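Local coordinates for protein NAD nucleotidase (Haemophilus influenzae, PDB 3ZTV) that degrades NAD in the periplasm to adenosine and nicotinamide riboside, acting as both an NAD pyrophosphatase and a 5'-nucleotidase, at residues E356-G368 / I550-Y562. Residues are numbered along the deposited sequence; the frame is centred on the assembly and turned at random.
Sequences EIVGVITGSAMPG and IKFMKKHPHFEAY
Parallel pairing of strand 357-362 with strand 558-560 joins two chain regions nearly two hundred residues apart in the nucleotidase C-terminal domain, and the helix that leads into the second strand packs against the start of the first. Four backbone hydrogen bonds run from Val360 N to Pro557 O (2.8 Å), Phe559 N to Val360 O, Thr362 N to Phe559 O and Ala561 N to Thr362 O. On the face carrying Thr362 and Glu560, a side-chain bond supplements them: Thr362 OG1, tucked on the side flanked by both main-chain N and C (chi1 55°), donates to Glu560 OE1 at 2.8 Å from above the carboxylate plane. The other face is apolar. Ile361 CG1 lies 4.2 Å from Phe559 CD2, near the plane of the ring at its edge, while Met366 reaches over Ala561 with CG 3.9 Å from Ala561 CB and makes an oblique Met-aromatic contact with Tyr562. At the helix, Val358 straddles two neighbours, CG1 on Met553 CB (3.6 Å) and CG2 on Lys554 CG (3.5 Å). Two successive turns (chi2 -56°, chi3 -51°) fold Met553 back and bring its CE to 3.6 Å from Gly359 CA, the methyl resting on bare backbone. Strand 419-422 flanks strand 357-362 antiparallel, with Val358 and Gly359 both facing Val421: a classic beta bulge within a three-stranded mixed sheet.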
loop_
_atom_site.group_PDB
_atom_site.type_symbol
_atom_site.label_atom_id
_atom_site.label_comp_id
_atom_site.label_asym_id
_atom_site.label_seq_id
_atom_site.Cartn_x
_atom_site.Cartn_y
_atom_site.Cartn_z
ATOM N N GLU A 356 34.940 -21.556 -22.108
ATOM C CA GLU A 356 35.592 -20.255 -21.983
ATOM C C GLU A 356 35.880 -19.905 -20.526
ATOM O O GLU A 356 35.238 -20.414 -19.611
ATOM C CB GLU A 356 34.773 -19.157 -22.673
ATOM C CG GLU A 356 34.716 -19.317 -24.186
ATOM C CD GLU A 356 34.002 -18.177 -24.898
ATOM O OE1 GLU A 356 33.403 -17.317 -24.220
ATOM O OE2 GLU A 356 34.041 -18.145 -26.147
ATOM N N ILE A 357 36.867 -19.039 -20.320
ATOM C CA ILE A 357 37.330 -18.706 -18.987
ATOM C C ILE A 357 36.460 -17.626 -18.355
ATOM O O ILE A 357 36.199 -16.589 -18.974
ATOM C CB ILE A 357 38.803 -18.248 -19.031
ATOM C CG1 ILE A 357 39.681 -19.381 -19.571
ATOM C CG2 ILE A 357 39.270 -17.801 -17.659
ATOM C CD1 ILE A 357 41.089 -18.943 -19.950
ATOM N N VAL A 358 35.995 -17.882 -17.137
ATOM C CA VAL A 358 35.197 -16.895 -16.415
ATOM C C VAL A 358 36.061 -16.074 -15.463
ATOM O O VAL A 358 35.743 -14.926 -15.161
ATOM C CB VAL A 358 34.002 -17.537 -15.658
ATOM C CG1 VAL A 358 34.479 -18.416 -14.517
ATOM C CG2 VAL A 358 33.055 -16.462 -15.139
ATOM N N GLY A 359 37.161 -16.656 -14.998
ATOM C CA GLY A 359 38.084 -15.922 -14.151
ATOM C C GLY A 359 39.369 -16.688 -13.930
ATOM O O GLY A 359 39.478 -17.851 -14.311
ATOM N N VAL A 360 40.337 -16.028 -13.304
ATOM C CA VAL A 360 41.630 -16.622 -13.015
ATOM C C VAL A 360 41.904 -16.482 -11.529
ATOM O O VAL A 360 41.680 -15.419 -10.947
ATOM C CB VAL A 360 42.756 -15.926 -13.810
ATOM C CG1 VAL A 360 44.120 -16.503 -13.441
ATOM C CG2 VAL A 360 42.509 -16.061 -15.301
ATOM N N ILE A 361 42.362 -17.562 -10.912
ATOM C CA ILE A 361 42.754 -17.524 -9.511
ATOM C C ILE A 361 44.272 -17.558 -9.394
ATOM O O ILE A 361 44.931 -18.396 -10.006
ATOM C CB ILE A 361 42.152 -18.697 -8.718
ATOM C CG1 ILE A 361 40.622 -18.656 -8.780
ATOM C CG2 ILE A 361 42.626 -18.658 -7.269
ATOM C CD1 ILE A 361 39.949 -19.861 -8.154
ATOM N N THR A 362 44.814 -16.633 -8.612
ATOM C CA THR A 362 46.242 -16.605 -8.333
ATOM C C THR A 362 46.483 -16.927 -6.864
ATOM O O THR A 362 45.565 -16.872 -6.042
ATOM C CB THR A 362 46.860 -15.237 -8.677
ATOM O OG1 THR A 362 46.145 -14.202 -7.994
ATOM C CG2 THR A 362 46.789 -14.982 -10.176
ATOM N N GLY A 363 47.720 -17.277 -6.534
ATOM C CA GLY A 363 48.056 -17.605 -5.165
ATOM C C GLY A 363 48.076 -19.094 -4.902
ATOM O O GLY A 363 48.210 -19.902 -5.822
ATOM N N SER A 364 47.932 -19.455 -3.632
ATOM C CA SER A 364 48.040 -20.839 -3.202
ATOM C C SER A 364 46.708 -21.571 -3.277
ATOM O O SER A 364 45.644 -20.956 -3.185
ATOM C CB SER A 364 48.580 -20.907 -1.772
ATOM O OG SER A 364 49.937 -20.502 -1.727
ATOM N N ALA A 365 46.781 -22.886 -3.436
ATOM C CA ALA A 365 45.595 -23.730 -3.440
ATOM C C ALA A 365 44.756 -23.478 -2.192
ATOM O O ALA A 365 45.290 -23.258 -1.103
ATOM C CB ALA A 365 45.997 -25.195 -3.517
ATOM N N MET A 366 43.439 -23.492 -2.361
ATOM C CA MET A 366 42.515 -23.402 -1.235
ATOM C C MET A 366 42.058 -24.815 -0.873
ATOM O O MET A 366 41.307 -25.437 -1.621
ATOM C CB MET A 366 41.329 -22.504 -1.595
ATOM C CG MET A 366 41.699 -21.028 -1.656
ATOM S SD MET A 366 40.411 -19.961 -2.342
ATOM C CE MET A 366 40.492 -20.377 -4.083
ATOM N N PRO A 367 42.545 -25.345 0.262
ATOM C CA PRO A 367 42.276 -26.747 0.600
ATOM C C PRO A 367 40.784 -27.031 0.733
ATOM O O PRO A 367 40.036 -26.211 1.275
ATOM C CB PRO A 367 42.978 -26.927 1.952
ATOM C CG PRO A 367 44.018 -25.857 1.989
ATOM C CD PRO A 367 43.438 -24.696 1.237
ATOM N N GLY A 368 40.374 -28.191 0.230
ATOM C CA GLY A 368 39.001 -28.649 0.322
ATOM C C GLY A 368 38.960 -30.165 0.312
ATOM O O GLY A 368 39.973 -30.823 0.577
ATOM N N ILE A 550 29.977 -18.957 -10.677
ATOM C CA ILE A 550 30.234 -18.224 -11.915
ATOM C C ILE A 550 30.105 -16.699 -11.734
ATOM O O ILE A 550 30.962 -15.939 -12.190
ATOM C CB ILE A 550 29.323 -18.726 -13.055
ATOM C CG1 ILE A 550 29.776 -20.112 -13.509
ATOM C CG2 ILE A 550 29.316 -17.752 -14.217
ATOM C CD1 ILE A 550 28.700 -20.876 -14.258
ATOM N N LYS A 551 29.044 -16.248 -11.068
ATOM C CA LYS A 551 28.895 -14.812 -10.797
ATOM C C LYS A 551 30.076 -14.254 -10.004
ATOM O O LYS A 551 30.549 -13.143 -10.260
ATOM C CB LYS A 551 27.619 -14.533 -10.011
ATOM C CG LYS A 551 26.336 -14.776 -10.758
ATOM C CD LYS A 551 25.168 -14.290 -9.917
ATOM C CE LYS A 551 23.845 -14.685 -10.535
ATOM N NZ LYS A 551 22.696 -14.182 -9.727
ATOM N N PHE A 552 30.527 -15.009 -9.011
ATOM C CA PHE A 552 31.638 -14.572 -8.175
ATOM C C PHE A 552 32.900 -14.358 -9.008
ATOM O O PHE A 552 33.587 -13.347 -8.860
ATOM C CB PHE A 552 31.880 -15.569 -7.039
ATOM C CG PHE A 552 32.942 -15.139 -6.064
ATOM C CD1 PHE A 552 34.270 -15.447 -6.295
ATOM C CD2 PHE A 552 32.610 -14.436 -4.917
ATOM C CE1 PHE A 552 35.255 -15.056 -5.409
ATOM C CE2 PHE A 552 33.590 -14.046 -4.020
ATOM C CZ PHE A 552 34.914 -14.359 -4.269
ATOM N N MET A 553 33.203 -15.302 -9.894
ATOM C CA MET A 553 34.376 -15.151 -10.742
ATOM C C MET A 553 34.228 -13.989 -11.723
ATOM O O MET A 553 35.205 -13.326 -12.054
ATOM C CB MET A 553 34.696 -16.454 -11.483
ATOM C CG MET A 553 35.069 -17.625 -10.578
ATOM S SD MET A 553 36.461 -17.286 -9.474
ATOM C CE MET A 553 37.698 -16.664 -10.612
ATOM N N LYS A 554 33.013 -13.740 -12.195
ATOM C CA LYS A 554 32.789 -12.593 -13.070
ATOM C C LYS A 554 33.082 -11.286 -12.338
ATOM O O LYS A 554 33.534 -10.316 -12.945
ATOM C CB LYS A 554 31.356 -12.572 -13.600
ATOM C CG LYS A 554 31.053 -13.633 -14.647
ATOM C CD LYS A 554 29.641 -13.453 -15.190
ATOM C CE LYS A 554 29.311 -14.482 -16.259
ATOM N NZ LYS A 554 29.987 -14.195 -17.550
ATOM N N LYS A 555 32.824 -11.273 -11.035
ATOM C CA LYS A 555 33.066 -10.088 -10.215
ATOM C C LYS A 555 34.544 -9.978 -9.861
ATOM O O LYS A 555 35.085 -8.874 -9.737
ATOM C CB LYS A 555 32.225 -10.141 -8.938
ATOM C CG LYS A 555 32.261 -8.860 -8.115
ATOM C CD LYS A 555 31.437 -8.981 -6.837
ATOM C CE LYS A 555 32.087 -9.938 -5.852
ATOM N NZ LYS A 555 31.603 -9.775 -4.444
ATOM N N HIS A 556 35.189 -11.131 -9.697
ATOM C CA HIS A 556 36.611 -11.199 -9.379
ATOM C C HIS A 556 37.362 -11.967 -10.458
ATOM O O HIS A 556 37.847 -13.071 -10.201
ATOM C CB HIS A 556 36.828 -11.925 -8.052
ATOM C CG HIS A 556 36.202 -11.251 -6.873
ATOM N ND1 HIS A 556 35.061 -11.726 -6.263
ATOM C CD2 HIS A 556 36.571 -10.151 -6.175
ATOM C CE1 HIS A 556 34.754 -10.946 -5.242
ATOM N NE2 HIS A 556 35.650 -9.979 -5.171
ATOM N N PRO A 557 37.470 -11.391 -11.667
ATOM C CA PRO A 557 38.087 -12.125 -12.779
ATOM C C PRO A 557 39.579 -12.365 -12.572
ATOM O O PRO A 557 40.165 -13.203 -13.257
ATOM C CB PRO A 557 37.843 -11.214 -13.986
ATOM C CG PRO A 557 37.656 -9.851 -13.400
ATOM C CD PRO A 557 36.979 -10.066 -12.081
ATOM N N HIS A 558 40.184 -11.633 -11.643
ATOM C CA HIS A 558 41.568 -11.892 -11.258
ATOM C C HIS A 558 41.667 -12.005 -9.739
ATOM O O HIS A 558 42.192 -11.125 -9.059
ATOM C CB HIS A 558 42.507 -10.828 -11.832
ATOM C CG HIS A 558 42.642 -10.895 -13.323
ATOM N ND1 HIS A 558 43.543 -11.726 -13.951
ATOM C CD2 HIS A 558 41.970 -10.254 -14.309
ATOM C CE1 HIS A 558 43.431 -11.586 -15.260
ATOM N NE2 HIS A 558 42.484 -10.698 -15.504
ATOM N N PHE A 559 41.150 -13.120 -9.232
ATOM C CA PHE A 559 40.960 -13.349 -7.807
ATOM C C PHE A 559 42.197 -13.937 -7.136
ATOM O O PHE A 559 42.731 -14.955 -7.572
ATOM C CB PHE A 559 39.764 -14.286 -7.610
ATOM C CG PHE A 559 39.488 -14.638 -6.178
ATOM C CD1 PHE A 559 38.949 -13.701 -5.309
ATOM C CD2 PHE A 559 39.742 -15.915 -5.705
ATOM C CE1 PHE A 559 38.689 -14.028 -3.992
ATOM C CE2 PHE A 559 39.480 -16.249 -4.389
ATOM C CZ PHE A 559 38.953 -15.304 -3.532
ATOM N N GLU A 560 42.642 -13.282 -6.069
ATOM C CA GLU A 560 43.729 -13.792 -5.244
ATOM C C GLU A 560 43.134 -14.713 -4.184
ATOM O O GLU A 560 42.233 -14.319 -3.446
ATOM C CB GLU A 560 44.470 -12.632 -4.576
ATOM C CG GLU A 560 45.611 -13.062 -3.672
ATOM C CD GLU A 560 46.806 -13.570 -4.451
ATOM O OE1 GLU A 560 47.004 -13.123 -5.600
ATOM O OE2 GLU A 560 47.544 -14.424 -3.918
ATOM N N ALA A 561 43.632 -15.942 -4.120
ATOM C CA ALA A 561 43.061 -16.964 -3.245
ATOM C C ALA A 561 43.020 -16.550 -1.776
ATOM O O ALA A 561 43.950 -15.918 -1.275
ATOM C CB ALA A 561 43.820 -18.272 -3.398
ATOM N N TYR A 562 41.935 -16.916 -1.092
ATOM C CA TYR A 562 41.844 -16.752 0.355
ATOM C C TYR A 562 42.910 -17.605 1.026
ATOM O O TYR A 562 43.264 -18.670 0.526
ATOM C CB TYR A 562 40.471 -17.198 0.867
ATOM C CG TYR A 562 39.313 -16.331 0.428
ATOM C CD1 TYR A 562 39.258 -14.987 0.766
ATOM C CD2 TYR A 562 38.259 -16.865 -0.304
ATOM C CE1 TYR A 562 38.194 -14.193 0.372
ATOM C CE2 TYR A 562 37.189 -16.080 -0.697
ATOM C CZ TYR A 562 37.162 -14.745 -0.358
ATOM O OH TYR A 562 36.105 -13.950 -0.746
#